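Local coordinates for aminoacyl-tRNA synthetase-interacting multifunctional protein p43 (Plasmodium vivax, PDB 6IPA) that probably binds tRNA through its C-terminal EMAP II-like domain and probably takes part in tRNA import and in association with aminoacyl-tRNA synthetases, at residues 48-53 with 138-143; 65-70 with 79-84; 96-101 with 116-121; 128-133 with 194-199. All blocks are in the same frame, centred on the assembly; numbering follows the deposited sequence.

Contact 1: 48-53 with 138-143; sequences IIVGYV and VGERII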
loop_
_atom_site.group_PDB
_atom_site.type_symbol
_atom_site.label_atom_id
_atom_site.label_comp_id
_atom_site.label_asym_id
_atom_site.label_seq_id
_atom_site.Cartn_x
_atom_site.Cartn_y
_atom_site.Cartn_z
ATOM N N ILE A 48 1.854 -1.659 -7.382
ATOM C CA ILE A 48 1.562 -2.074 -6.023
ATOM C C ILE A 48 2.306 -3.371 -5.693
ATOM O O ILE A 48 2.060 -4.405 -6.297
ATOM C CB ILE A 48 0.043 -2.301 -5.859
ATOM C CG1 ILE A 48 -0.703 -0.959 -5.914
ATOM C CG2 ILE A 48 -0.258 -2.962 -4.520
ATOM C CD1 ILE A 48 -2.199 -1.091 -6.137
ATOM N N ILE A 49 3.203 -3.341 -4.725
ATOM C CA ILE A 49 4.061 -4.492 -4.463
ATOM C C ILE A 49 4.082 -4.871 -2.969
ATOM O O ILE A 49 3.842 -4.034 -2.107
ATOM C CB ILE A 49 5.466 -4.220 -4.977
ATOM C CG1 ILE A 49 6.024 -2.984 -4.340
ATOM C CG2 ILE A 49 5.456 -4.011 -6.500
ATOM C CD1 ILE A 49 7.463 -2.725 -4.720
ATOM N N VAL A 50 4.372 -6.134 -2.686
ATOM C CA VAL A 50 4.420 -6.621 -1.339
ATOM C C VAL A 50 5.773 -6.335 -0.739
ATOM O O VAL A 50 6.809 -6.593 -1.359
ATOM C CB VAL A 50 4.152 -8.108 -1.223
ATOM C CG1 VAL A 50 2.930 -8.496 -2.036
ATOM C CG2 VAL A 50 5.322 -8.893 -1.715
ATOM N N GLY A 51 5.733 -5.772 0.459
ATOM C CA GLY A 51 6.924 -5.640 1.276
ATOM C C GLY A 51 6.770 -6.242 2.669
ATOM O O GLY A 51 5.671 -6.480 3.155
ATOM N N TYR A 52 7.901 -6.494 3.293
ATOM C CA TYR A 52 7.991 -6.967 4.689
ATOM C C TYR A 52 8.412 -5.795 5.527
ATOM O O TYR A 52 9.473 -5.210 5.274
ATOM C CB TYR A 52 9.094 -7.996 4.805
ATOM C CG TYR A 52 9.207 -8.659 6.149
ATOM C CD1 TYR A 52 8.112 -9.283 6.727
ATOM C CD2 TYR A 52 10.425 -8.706 6.831
ATOM C CE1 TYR A 52 8.213 -9.912 7.959
ATOM C CE2 TYR A 52 10.544 -9.358 8.039
ATOM C CZ TYR A 52 9.427 -9.955 8.603
ATOM O OH TYR A 52 9.477 -10.568 9.826
ATOM N N VAL A 53 7.583 -5.451 6.521
ATOM C CA VAL A 53 7.909 -4.366 7.447
ATOM C C VAL A 53 9.034 -4.810 8.411
ATOM O O VAL A 53 8.797 -5.578 9.345
ATOM C CB VAL A 53 6.661 -3.959 8.264
ATOM C CG1 VAL A 53 7.016 -2.864 9.230
ATOM C CG2 VAL A 53 5.509 -3.521 7.334
ATOM N N VAL A 138 8.734 -10.629 -1.300
ATOM C CA VAL A 138 8.965 -9.228 -1.323
ATOM C C VAL A 138 9.192 -8.937 -2.772
ATOM O O VAL A 138 9.933 -9.657 -3.429
ATOM C CB VAL A 138 10.239 -8.799 -0.497
ATOM C CG1 VAL A 138 9.948 -8.834 1.007
ATOM C CG2 VAL A 138 11.481 -9.637 -0.816
ATOM N N GLY A 139 8.553 -7.903 -3.279
ATOM C CA GLY A 139 8.820 -7.471 -4.624
ATOM C C GLY A 139 7.750 -7.924 -5.598
ATOM O O GLY A 139 7.672 -7.357 -6.623
ATOM N N GLU A 140 6.909 -8.920 -5.316
ATOM C CA GLU A 140 5.923 -9.275 -6.347
ATOM C C GLU A 140 4.788 -8.261 -6.568
ATOM O O GLU A 140 4.162 -7.707 -5.630
ATOM C CB GLU A 140 5.344 -10.644 -6.110
ATOM C CG GLU A 140 4.260 -10.666 -5.070
ATOM C CD GLU A 140 3.661 -12.020 -4.892
ATOM O OE1 GLU A 140 4.328 -12.888 -4.282
ATOM O OE2 GLU A 140 2.520 -12.189 -5.397
ATOM N N ARG A 141 4.494 -8.035 -7.841
ATOM C CA ARG A 141 3.517 -7.021 -8.266
ATOM C C ARG A 141 2.137 -7.638 -8.052
ATOM O O ARG A 141 1.916 -8.781 -8.443
ATOM C CB ARG A 141 3.792 -6.615 -9.739
ATOM C CG ARG A 141 3.307 -5.224 -10.112
ATOM C CD ARG A 141 2.975 -5.071 -11.574
ATOM N NE ARG A 141 1.970 -4.028 -11.779
ATOM C CZ ARG A 141 1.612 -3.533 -12.966
ATOM N NH1 ARG A 141 2.184 -4.004 -14.086
ATOM N NH2 ARG A 141 0.691 -2.558 -13.028
ATOM N N ILE A 142 1.259 -6.908 -7.353
ATOM C CA ILE A 142 -0.108 -7.338 -7.090
ATOM C C ILE A 142 -0.993 -6.758 -8.196
ATOM O O ILE A 142 -0.970 -5.531 -8.464
ATOM C CB ILE A 142 -0.590 -6.777 -5.744
ATOM C CG1 ILE A 142 0.332 -7.221 -4.561
ATOM C CG2 ILE A 142 -2.059 -7.088 -5.509
ATOM C CD1 ILE A 142 0.563 -8.719 -4.445
ATOM N N ILE A 143 -1.757 -7.632 -8.848
ATOM C CA ILE A 143 -2.447 -7.317 -10.102
ATOM C C ILE A 143 -3.911 -7.677 -9.954
ATOM O O ILE A 143 -4.233 -8.485 -9.112
ATOM C CB ILE A 143 -1.866 -8.133 -11.296
ATOM C CG1 ILE A 143 -2.151 -9.638 -11.155
ATOM C CG2 ILE A 143 -0.363 -7.930 -11.441
ATOM C CD1 ILE A 143 -1.898 -10.446 -12.428
HETATM O O HOH W 1 0.210 -3.645 -9.545
#

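Contact 2: 65-70 with 79-84; sequences LYCLKI and DICSGL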
loop_
_atom_site.group_PDB
_atom_site.type_symbol
_atom_site.label_atom_id
_atom_site.label_comp_id
_atom_site.label_asym_id
_atom_site.label_seq_id
_atom_site.Cartn_x
_atom_site.Cartn_y
_atom_site.Cartn_z
ATOM N N LEU A 65 2.749 10.127 12.721
ATOM C CA LEU A 65 3.376 9.239 11.762
ATOM C C LEU A 65 4.289 8.239 12.458
ATOM O O LEU A 65 5.117 8.616 13.300
ATOM C CB LEU A 65 4.208 10.020 10.707
ATOM C CG LEU A 65 3.662 11.218 9.921
ATOM C CD1 LEU A 65 4.710 11.694 8.933
ATOM C CD2 LEU A 65 2.370 10.903 9.193
ATOM N N TYR A 66 4.148 6.961 12.099
ATOM C CA TYR A 66 5.238 6.001 12.304
ATOM C C TYR A 66 6.211 6.148 11.131
ATOM O O TYR A 66 5.801 6.510 10.041
ATOM C CB TYR A 66 4.718 4.565 12.350
ATOM C CG TYR A 66 4.032 4.144 13.638
ATOM C CD1 TYR A 66 4.692 4.203 14.876
ATOM C CD2 TYR A 66 2.738 3.640 13.603
ATOM C CE1 TYR A 66 4.059 3.787 16.036
ATOM C CE2 TYR A 66 2.093 3.221 14.745
ATOM C CZ TYR A 66 2.746 3.298 15.969
ATOM O OH TYR A 66 2.045 2.875 17.092
ATOM N N CYS A 67 7.490 5.888 11.381
ATOM C CA CYS A 67 8.535 5.760 10.357
ATOM C C CYS A 67 8.843 4.286 10.131
ATOM O O CYS A 67 9.479 3.666 11.000
ATOM C CB CYS A 67 9.822 6.445 10.822
ATOM S SG CYS A 67 9.866 8.240 10.589
ATOM N N LEU A 68 8.437 3.739 8.970
ATOM C CA LEU A 68 8.604 2.303 8.670
ATOM C C LEU A 68 9.761 2.007 7.790
ATOM O O LEU A 68 10.096 2.788 6.929
ATOM C CB LEU A 68 7.382 1.708 7.979
ATOM C CG LEU A 68 6.185 1.514 8.891
ATOM C CD1 LEU A 68 5.720 2.840 9.511
ATOM C CD2 LEU A 68 5.086 0.797 8.101
ATOM N N LYS A 69 10.349 0.834 7.993
ATOM C CA LYS A 69 11.406 0.334 7.130
ATOM C C LYS A 69 10.845 -0.918 6.475
ATOM O O LYS A 69 10.450 -1.857 7.157
ATOM C CB LYS A 69 12.703 0.062 7.913
ATOM C CG LYS A 69 13.377 1.341 8.386
ATOM C CD LYS A 69 14.687 1.048 9.108
ATOM C CE LYS A 69 15.292 2.296 9.750
ATOM N NZ LYS A 69 15.827 3.193 8.687
ATOM N N ILE A 70 10.759 -0.913 5.153
ATOM C CA ILE A 70 10.020 -1.957 4.492
ATOM C C ILE A 70 10.819 -2.523 3.327
ATOM O O ILE A 70 11.282 -1.796 2.479
ATOM C CB ILE A 70 8.643 -1.463 4.040
ATOM C CG1 ILE A 70 7.955 -0.610 5.131
ATOM C CG2 ILE A 70 7.789 -2.668 3.743
ATOM C CD1 ILE A 70 6.473 -0.391 4.870
ATOM N N ASP A 79 12.348 3.454 3.319
ATOM C CA ASP A 79 11.821 4.239 4.418
ATOM C C ASP A 79 10.495 4.798 3.956
ATOM O O ASP A 79 10.447 5.557 2.997
ATOM C CB ASP A 79 12.759 5.406 4.729
ATOM C CG ASP A 79 14.056 4.959 5.436
ATOM O OD1 ASP A 79 13.973 4.328 6.533
ATOM O OD2 ASP A 79 15.152 5.271 4.902
ATOM N N ILE A 80 9.428 4.405 4.634
ATOM C CA ILE A 80 8.089 4.852 4.321
ATOM C C ILE A 80 7.454 5.348 5.633
ATOM O O ILE A 80 7.411 4.604 6.624
ATOM C CB ILE A 80 7.239 3.681 3.730
ATOM C CG1 ILE A 80 7.706 3.290 2.315
ATOM C CG2 ILE A 80 5.760 4.019 3.662
ATOM C CD1 ILE A 80 7.216 1.925 1.830
ATOM N N CYS A 81 6.935 6.576 5.626
ATOM C CA CYS A 81 6.044 7.053 6.713
ATOM C C CYS A 81 4.576 6.532 6.620
ATOM O O CYS A 81 4.077 6.212 5.542
ATOM C CB CYS A 81 6.044 8.587 6.771
ATOM S SG CYS A 81 7.592 9.305 7.411
ATOM N N SER A 82 3.893 6.456 7.766
ATOM C CA SER A 82 2.476 6.101 7.800
ATOM C C SER A 82 1.761 6.820 8.933
ATOM O O SER A 82 2.283 6.930 10.058
ATOM C CB SER A 82 2.305 4.602 7.981
ATOM O OG SER A 82 0.941 4.245 7.847
ATOM N N GLY A 83 0.541 7.258 8.639
ATOM C CA GLY A 83 -0.289 7.977 9.578
ATOM C C GLY A 83 -1.202 7.048 10.332
ATOM O O GLY A 83 -2.383 7.316 10.468
ATOM N N LEU A 84 -0.659 5.948 10.833
ATOM C CA LEU A 84 -1.410 5.034 11.695
ATOM C C LEU A 84 -1.011 5.156 13.169
ATOM O O LEU A 84 -1.371 4.288 13.947
ATOM C CB LEU A 84 -1.146 3.587 11.263
ATOM C CG LEU A 84 -1.527 3.182 9.842
ATOM C CD1 LEU A 84 -0.563 2.130 9.298
ATOM C CD2 LEU A 84 -2.966 2.680 9.787
HETATM O O HOH W 2 11.553 4.845 8.239
#

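Contact 3: 96-101 with 116-121; sequences KYVLVL and GMVLCG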
loop_
_atom_site.group_PDB
_atom_site.type_symbol
_atom_site.label_atom_id
_atom_site.label_comp_id
_atom_site.label_asym_id
_atom_site.label_seq_id
_atom_site.Cartn_x
_atom_site.Cartn_y
_atom_site.Cartn_z
ATOM N N LYS A 96 4.971 -7.531 9.496
ATOM C CA LYS A 96 3.900 -7.851 8.545
ATOM C C LYS A 96 4.399 -7.722 7.102
ATOM O O LYS A 96 5.371 -6.998 6.802
ATOM C CB LYS A 96 2.693 -6.929 8.728
ATOM C CG LYS A 96 2.025 -7.016 10.081
ATOM C CD LYS A 96 1.434 -8.378 10.358
ATOM C CE LYS A 96 0.974 -8.435 11.813
ATOM N NZ LYS A 96 0.009 -7.331 12.159
ATOM N N TYR A 97 3.699 -8.450 6.239
ATOM C CA TYR A 97 3.811 -8.368 4.784
ATOM C C TYR A 97 2.736 -7.378 4.367
ATOM O O TYR A 97 1.552 -7.602 4.627
ATOM C CB TYR A 97 3.610 -9.771 4.120
ATOM C CG TYR A 97 4.854 -10.640 4.190
ATOM C CD1 TYR A 97 5.830 -10.575 3.211
ATOM C CD2 TYR A 97 5.067 -11.499 5.256
ATOM C CE1 TYR A 97 6.979 -11.356 3.282
ATOM C CE2 TYR A 97 6.207 -12.270 5.354
ATOM C CZ TYR A 97 7.163 -12.192 4.364
ATOM O OH TYR A 97 8.285 -12.982 4.452
ATOM N N VAL A 98 3.135 -6.273 3.736
ATOM C CA VAL A 98 2.158 -5.229 3.428
ATOM C C VAL A 98 2.173 -4.988 1.938
ATOM O O VAL A 98 3.032 -5.559 1.228
ATOM C CB VAL A 98 2.425 -3.949 4.217
ATOM C CG1 VAL A 98 2.239 -4.225 5.687
ATOM C CG2 VAL A 98 3.829 -3.431 3.966
ATOM N N LEU A 99 1.189 -4.195 1.480
ATOM C CA LEU A 99 1.087 -3.774 0.076
ATOM C C LEU A 99 1.538 -2.358 -0.097
ATOM O O LEU A 99 0.891 -1.434 0.373
ATOM C CB LEU A 99 -0.340 -3.896 -0.415
ATOM C CG LEU A 99 -0.860 -5.353 -0.426
ATOM C CD1 LEU A 99 -1.961 -5.492 -1.488
ATOM C CD2 LEU A 99 0.212 -6.417 -0.664
ATOM N N VAL A 100 2.664 -2.187 -0.773
ATOM C CA VAL A 100 3.218 -0.848 -0.994
ATOM C C VAL A 100 2.950 -0.362 -2.401
ATOM O O VAL A 100 3.328 -1.048 -3.352
ATOM C CB VAL A 100 4.759 -0.853 -0.766
ATOM C CG1 VAL A 100 5.339 0.529 -1.001
ATOM C CG2 VAL A 100 5.069 -1.320 0.650
ATOM N N LEU A 101 2.331 0.816 -2.526
ATOM C CA LEU A 101 2.325 1.609 -3.776
ATOM C C LEU A 101 3.724 2.186 -3.999
ATOM O O LEU A 101 4.053 3.294 -3.564
ATOM C CB LEU A 101 1.269 2.738 -3.751
ATOM C CG LEU A 101 1.229 3.653 -4.984
ATOM C CD1 LEU A 101 0.998 2.843 -6.238
ATOM C CD2 LEU A 101 0.134 4.727 -4.924
ATOM N N GLY A 116 7.031 5.800 -1.189
ATOM C CA GLY A 116 5.942 4.826 -1.347
ATOM C C GLY A 116 4.886 5.038 -0.252
ATOM O O GLY A 116 4.943 6.018 0.471
ATOM N N MET A 117 3.906 4.147 -0.135
ATOM C CA MET A 117 2.939 4.219 0.980
ATOM C C MET A 117 2.255 2.857 1.172
ATOM O O MET A 117 2.140 2.076 0.254
ATOM C CB MET A 117 1.909 5.356 0.792
ATOM C CG MET A 117 0.606 4.940 0.120
ATOM S SD MET A 117 -0.499 6.244 -0.506
ATOM C CE MET A 117 -1.092 6.942 1.042
ATOM N N VAL A 118 1.774 2.603 2.383
ATOM C CA VAL A 118 1.245 1.307 2.753
ATOM C C VAL A 118 -0.254 1.392 2.653
ATOM O O VAL A 118 -0.832 2.413 3.036
ATOM C CB VAL A 118 1.694 0.873 4.166
ATOM C CG1 VAL A 118 1.000 -0.412 4.556
ATOM C CG2 VAL A 118 3.204 0.720 4.213
ATOM N N LEU A 119 -0.868 0.334 2.105
ATOM C CA LEU A 119 -2.257 0.431 1.675
ATOM C C LEU A 119 -3.145 -0.165 2.760
ATOM O O LEU A 119 -2.752 -1.167 3.355
ATOM C CB LEU A 119 -2.498 -0.280 0.333
ATOM C CG LEU A 119 -1.904 0.105 -1.044
ATOM C CD1 LEU A 119 -2.178 -0.835 -2.206
ATOM C CD2 LEU A 119 -2.341 1.477 -1.439
ATOM N N CYS A 120 -4.320 0.442 2.987
ATOM C CA CYS A 120 -5.246 0.041 4.067
ATOM C C CYS A 120 -6.709 0.135 3.704
ATOM O O CYS A 120 -7.115 0.913 2.848
ATOM C CB CYS A 120 -5.128 0.950 5.291
ATOM S SG CYS A 120 -3.500 1.201 5.986
ATOM N N GLY A 121 -7.489 -0.631 4.441
ATOM C CA GLY A 121 -8.925 -0.550 4.409
ATOM C C GLY A 121 -9.397 0.332 5.544
ATOM O O GLY A 121 -8.787 0.354 6.639
#

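Contact 4: 128-133 with 194-199; sequences ELLAPP and ITCPLE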
loop_
_atom_site.group_PDB
_atom_site.type_symbol
_atom_site.label_atom_id
_atom_site.label_comp_id
_atom_site.label_asym_id
_atom_site.label_seq_id
_atom_site.Cartn_x
_atom_site.Cartn_y
_atom_site.Cartn_z
ATOM N N GLU A 128 -7.574 -0.924 8.861
ATOM C CA GLU A 128 -6.720 -2.110 8.914
ATOM C C GLU A 128 -5.841 -2.188 7.673
ATOM O O GLU A 128 -6.173 -1.617 6.628
ATOM C CB GLU A 128 -7.535 -3.404 9.010
ATOM C CG GLU A 128 -8.540 -3.491 10.153
ATOM C CD GLU A 128 -7.893 -3.539 11.559
ATOM O OE1 GLU A 128 -6.766 -4.088 11.719
ATOM O OE2 GLU A 128 -8.537 -3.032 12.513
ATOM N N LEU A 129 -4.718 -2.883 7.788
ATOM C CA LEU A 129 -3.846 -3.092 6.655
ATOM C C LEU A 129 -4.484 -4.067 5.674
ATOM O O LEU A 129 -5.218 -4.967 6.077
ATOM C CB LEU A 129 -2.550 -3.759 7.106
ATOM C CG LEU A 129 -1.612 -3.097 8.043
ATOM C CD1 LEU A 129 -0.569 -4.132 8.369
ATOM C CD2 LEU A 129 -0.948 -1.943 7.387
ATOM N N LEU A 130 -4.146 -3.925 4.396
ATOM C CA LEU A 130 -4.473 -4.968 3.379
ATOM C C LEU A 130 -3.409 -6.003 3.563
ATOM O O LEU A 130 -2.286 -5.658 3.892
ATOM C CB LEU A 130 -4.464 -4.412 1.951
ATOM C CG LEU A 130 -5.384 -3.207 1.705
ATOM C CD1 LEU A 130 -5.264 -2.728 0.270
ATOM C CD2 LEU A 130 -6.855 -3.501 2.081
ATOM N N ALA A 131 -3.775 -7.262 3.451
ATOM C CA ALA A 131 -2.852 -8.345 3.740
ATOM C C ALA A 131 -2.790 -9.358 2.576
ATOM O O ALA A 131 -3.851 -9.785 2.056
ATOM C CB ALA A 131 -3.264 -9.057 5.037
ATOM N N PRO A 132 -1.559 -9.741 2.172
ATOM C CA PRO A 132 -1.357 -10.849 1.236
ATOM C C PRO A 132 -1.400 -12.105 1.980
ATOM O O PRO A 132 -0.895 -12.127 3.049
ATOM C CB PRO A 132 0.087 -10.666 0.747
ATOM C CG PRO A 132 0.745 -9.863 1.815
ATOM C CD PRO A 132 -0.332 -8.943 2.328
ATOM N N PRO A 133 -1.987 -13.166 1.425
ATOM C CA PRO A 133 -1.826 -14.431 2.125
ATOM C C PRO A 133 -0.357 -14.749 2.297
ATOM O O PRO A 133 0.489 -14.173 1.640
ATOM C CB PRO A 133 -2.489 -15.437 1.198
ATOM C CG PRO A 133 -3.458 -14.624 0.413
ATOM C CD PRO A 133 -2.793 -13.303 0.203
ATOM N N ILE A 194 -6.111 -10.659 -2.096
ATOM C CA ILE A 194 -5.670 -9.784 -1.033
ATOM C C ILE A 194 -6.860 -9.616 -0.100
ATOM O O ILE A 194 -7.980 -9.285 -0.550
ATOM C CB ILE A 194 -5.207 -8.417 -1.597
ATOM C CG1 ILE A 194 -3.977 -8.579 -2.508
ATOM C CG2 ILE A 194 -4.888 -7.441 -0.471
ATOM C CD1 ILE A 194 -2.754 -9.201 -1.862
ATOM N N THR A 195 -6.616 -9.876 1.187
ATOM C CA THR A 195 -7.656 -9.823 2.232
ATOM C C THR A 195 -7.548 -8.577 3.150
ATOM O O THR A 195 -6.512 -7.919 3.269
ATOM C CB THR A 195 -7.679 -11.141 3.069
ATOM O OG1 THR A 195 -6.404 -11.354 3.742
ATOM C CG2 THR A 195 -7.963 -12.322 2.138
ATOM N N CYS A 196 -8.663 -8.248 3.769
ATOM C CA CYS A 196 -8.712 -7.170 4.734
ATOM C C CYS A 196 -9.636 -7.621 5.821
ATOM O O CYS A 196 -10.712 -8.162 5.498
ATOM C CB CYS A 196 -9.291 -5.927 4.114
ATOM S SG CYS A 196 -9.149 -4.501 5.190
ATOM N N PRO A 197 -9.236 -7.419 7.102
ATOM C CA PRO A 197 -10.077 -7.930 8.206
ATOM C C PRO A 197 -11.458 -7.263 8.312
ATOM O O PRO A 197 -12.328 -7.780 9.017
ATOM C CB PRO A 197 -9.221 -7.688 9.464
ATOM C CG PRO A 197 -7.819 -7.586 8.948
ATOM C CD PRO A 197 -7.919 -6.956 7.588
ATOM N N LEU A 198 -11.654 -6.151 7.615
ATOM C CA LEU A 198 -12.950 -5.486 7.576
ATOM C C LEU A 198 -13.837 -6.183 6.553
ATOM O O LEU A 198 -13.337 -6.797 5.628
ATOM C CB LEU A 198 -12.787 -4.013 7.225
ATOM C CG LEU A 198 -11.663 -3.321 7.991
ATOM C CD1 LEU A 198 -11.433 -1.894 7.483
ATOM C CD2 LEU A 198 -11.943 -3.393 9.501
ATOM N N GLU A 199 -15.152 -6.087 6.720
ATOM C CA GLU A 199 -16.088 -6.778 5.829
ATOM C C GLU A 199 -16.225 -5.905 4.588
ATOM O O GLU A 199 -15.897 -6.339 3.496
ATOM C CB GLU A 199 -17.455 -7.072 6.495
ATOM C CG GLU A 199 -17.430 -7.596 7.965
ATOM C CD GLU A 199 -16.919 -9.038 8.148
ATOM O OE1 GLU A 199 -16.391 -9.648 7.182
ATOM O OE2 GLU A 199 -17.037 -9.565 9.281
#

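Contact 1: 48-53 with 138-143
Val50 and Ile142 meet methyl to methyl: CG1 of the valine, anti to the carbonyl carbon (chi1 -47°), lies 3.4 Å from CD1 of the isoleucine, and the two side chains cross at about a right angle. Ile48, two residues back on the same strand, crosses Ile142 in the same manner, its CG2 lying 4.0 Å from Ile142 CB. One branched residue of the 138-143 loop is thus touched by two branched residues of the strand, and beta-branching suits both sides because it fits extended backbone. The other methyl of Val50, CG2, lies between the backbone N and the carbonyl carbon and approaches the backbone of Val138 and Gly139, 3.7 Å from Val138 CA. The aliphatic part of Glu140 comes alongside the same valine, its CG 3.9 Å from Val50 CG2, while its OE1 is bonded to Ser190 OG and Asn137 N.

Backbone bonds fix the spacing. Ile142 N gives Ile48 O a nearly straight bond (178°), Gly139 N reaches Val50 O at 2.9 Å, and the bond from Val50 N to Glu140 O is weak. Gly139 has a positive phi of 102°, which suits glycine. Ile49 instead lays CG2 against Arg141 CA. The extended arginine chain runs on to a water that accepts from NE at 2.9 Å, and its guanidinium also holds Lys151 O and Leu46 O.

Strand 48-58 lies between strands 66-71 and 97-101 of its sheet. The loop between strands 126-129 and 143-144 runs past it, making a single bridge, Ile49 with Arg141. Ile48 and Ile142 both rest on Trp187 of strand 185-189.

Contact 2: 65-70 with 79-84
Tyr66 to Lys69 and Asp79 to Ser82 pair as the two arms of a beta hairpin. Tyr66 with Ser82 and Leu68 with Ile80 are hydrogen-bonded pairs, each with two backbone bonds; the shortest, Leu68 N to Ile80 O, measures 2.7 Å. Cys67 with Cys81 and Lys69 with Asp79 are the non-hydrogen-bonded pairs, and their side chains share one face.

On that face the two thiols lie next to each other without a disulphide, SG of Cys67 4.1 Å from SG of Cys81. Leu65 CD1 adds an apolar contact at 4.0 Å from Cys81 SG. Farther along, Lys69 and Asp79 run side by side, pointing the same way. The lysine chain is extended until a bend at its end (chi4 -72°) brings NZ to the syn lone pair of Asp79 OD1, a salt bridge of 3.1 Å. A water donates both to this oxygen and to Leu68 O, tying the carboxylate back to the strand.

The face of Tyr66, Leu68, Ile80 and Ser82 is mostly apolar. Small Ser82 gives Leu68 CD1 a place against its CB. Ile70 and Ile80 cross at about a right angle, Ile70 CD1 3.9 Å from Ile80 CD1. Ile70 packs on Val98 and Ile80 on Val100, and Tyr66 OH is held by Lys88 O. Largely apolar toward the core, with a thiol pair and one salt bridge on the other face, such a hairpin is typical of the second and third strands of an OB-fold barrel.

Contact 3: 96-101 with 116-121
Val98 and Val118 cross at about a right angle, and CG1 of Val118 comes to 3.8 Å from Val98 CB. It is the branch anti to the backbone N (chi1 174°) that makes this touch, and it also nears both methyls of Val98. Beside them Leu119 points toward 96-101: its CG is 3.5 Å from Leu99 O and its CD1 4.0 Å from Leu99 CB. The same carbonyl takes Leu119 N at 3.0 Å, in a bond bent to 135°. A second bond, Leu101 N to Met117 O, spans 3.1 Å, and the two together bracket the single bridge of Val100 with Val118.

At the far end Gly116 CA approaches Leu101 O to 3.3 Å. Glycine suits this place, since a side chain would face Val100 CG1 and Leu101 O, and its phi is positive (113°).

Around this shell, Leu129 backs Val98 and Val118, whereas Trp187 and Leu130 pack on Leu119. Strand 97-101 is itself bonded to strand 48-58 through Val98 with Gly51 and Val100 with Ile49. Backbone bonds set the alignment and branched aliphatic groups fill the core, consistent with a structural role, holding the fourth strand against the following chain of an OB-like barrel.

Contact 4: 128-133 with 194-199
Ile194 sets both its branches on the same side of Ala131 O, CG2 toward Leu130 and CD1 toward Pro132. CG2, anti to the backbone N, lies 3.9 Å from Leu130 CB, while CD1 reaches forward to 3.8 Å from Pro132 CA. Isoleucine suits this place because its two branches spread to either neighbour of Ala131. Leu130 meets Ile194 with CB and Cys196 with CD2; the small thiol leaves room for Leu130 CD2 beside it, 4.0 Å from Cys196 SG.

The pair in the middle, Ala131 with Thr195, is an antiparallel hydrogen-bonded one. Ala131 N meets Thr195 O at 2.8 Å, and Thr195 N meets Ala131 O at 2.9 Å. Thr195 OG1, between the backbone N and the carbonyl carbon (chi1 61°), adds a weak bond to the same Ala131 O, and Ala131 CB lies at about van der Waals contact from this hydroxyl.

Beyond the pair the chains diverge, and side chains bridge the wider gap. The puckered ring of Pro197 presents CD to Glu128 CB at 3.8 Å. Leu198 brings CD2 to 3.5 Å from Glu128 CG, the two chains crossing obliquely. A bend in the glutamate (chi2 -67°) then turns CD aside, and its OE1 forms a salt bridge with Lys88 NZ.

Segment 128-133 continues from strand 126-129, while the loop 194-199 links strands 192-193 and 201-203. Leu130 and Ile194 both pack on Trp187 of strand 185-189, Leu130 and Cys196 on Val175 of strand 173-176, and Pro132 and Ile194 on Leu99 of strand 97-101.

How the contacts relate
Contact 3 lies near the middle of the chain and touches all the others, its centre about 8 Å from that of contact 1 and about 10 Å from those of contacts 2 and 4. Contacts 1, 2 and 3 each reach one antiparallel sheet through one or both segments: Ile49 O is 2.6 Å from Val100 N, while Ile70 CD1 packs on Val118 CG2 at 3.5 Å, outside the sheet pairing. Contact 4 follows contact 3 through strands 120-123 and 126-129, with Gly121 N 2.7 Å from Glu128 O. It meets contact 1 where Ile142 CG2 touches Ile194 CG1, joining the OB-like barrel to the C-terminal strands. Contacts 2 and 4 do not touch, their centres being about 18 Å apart.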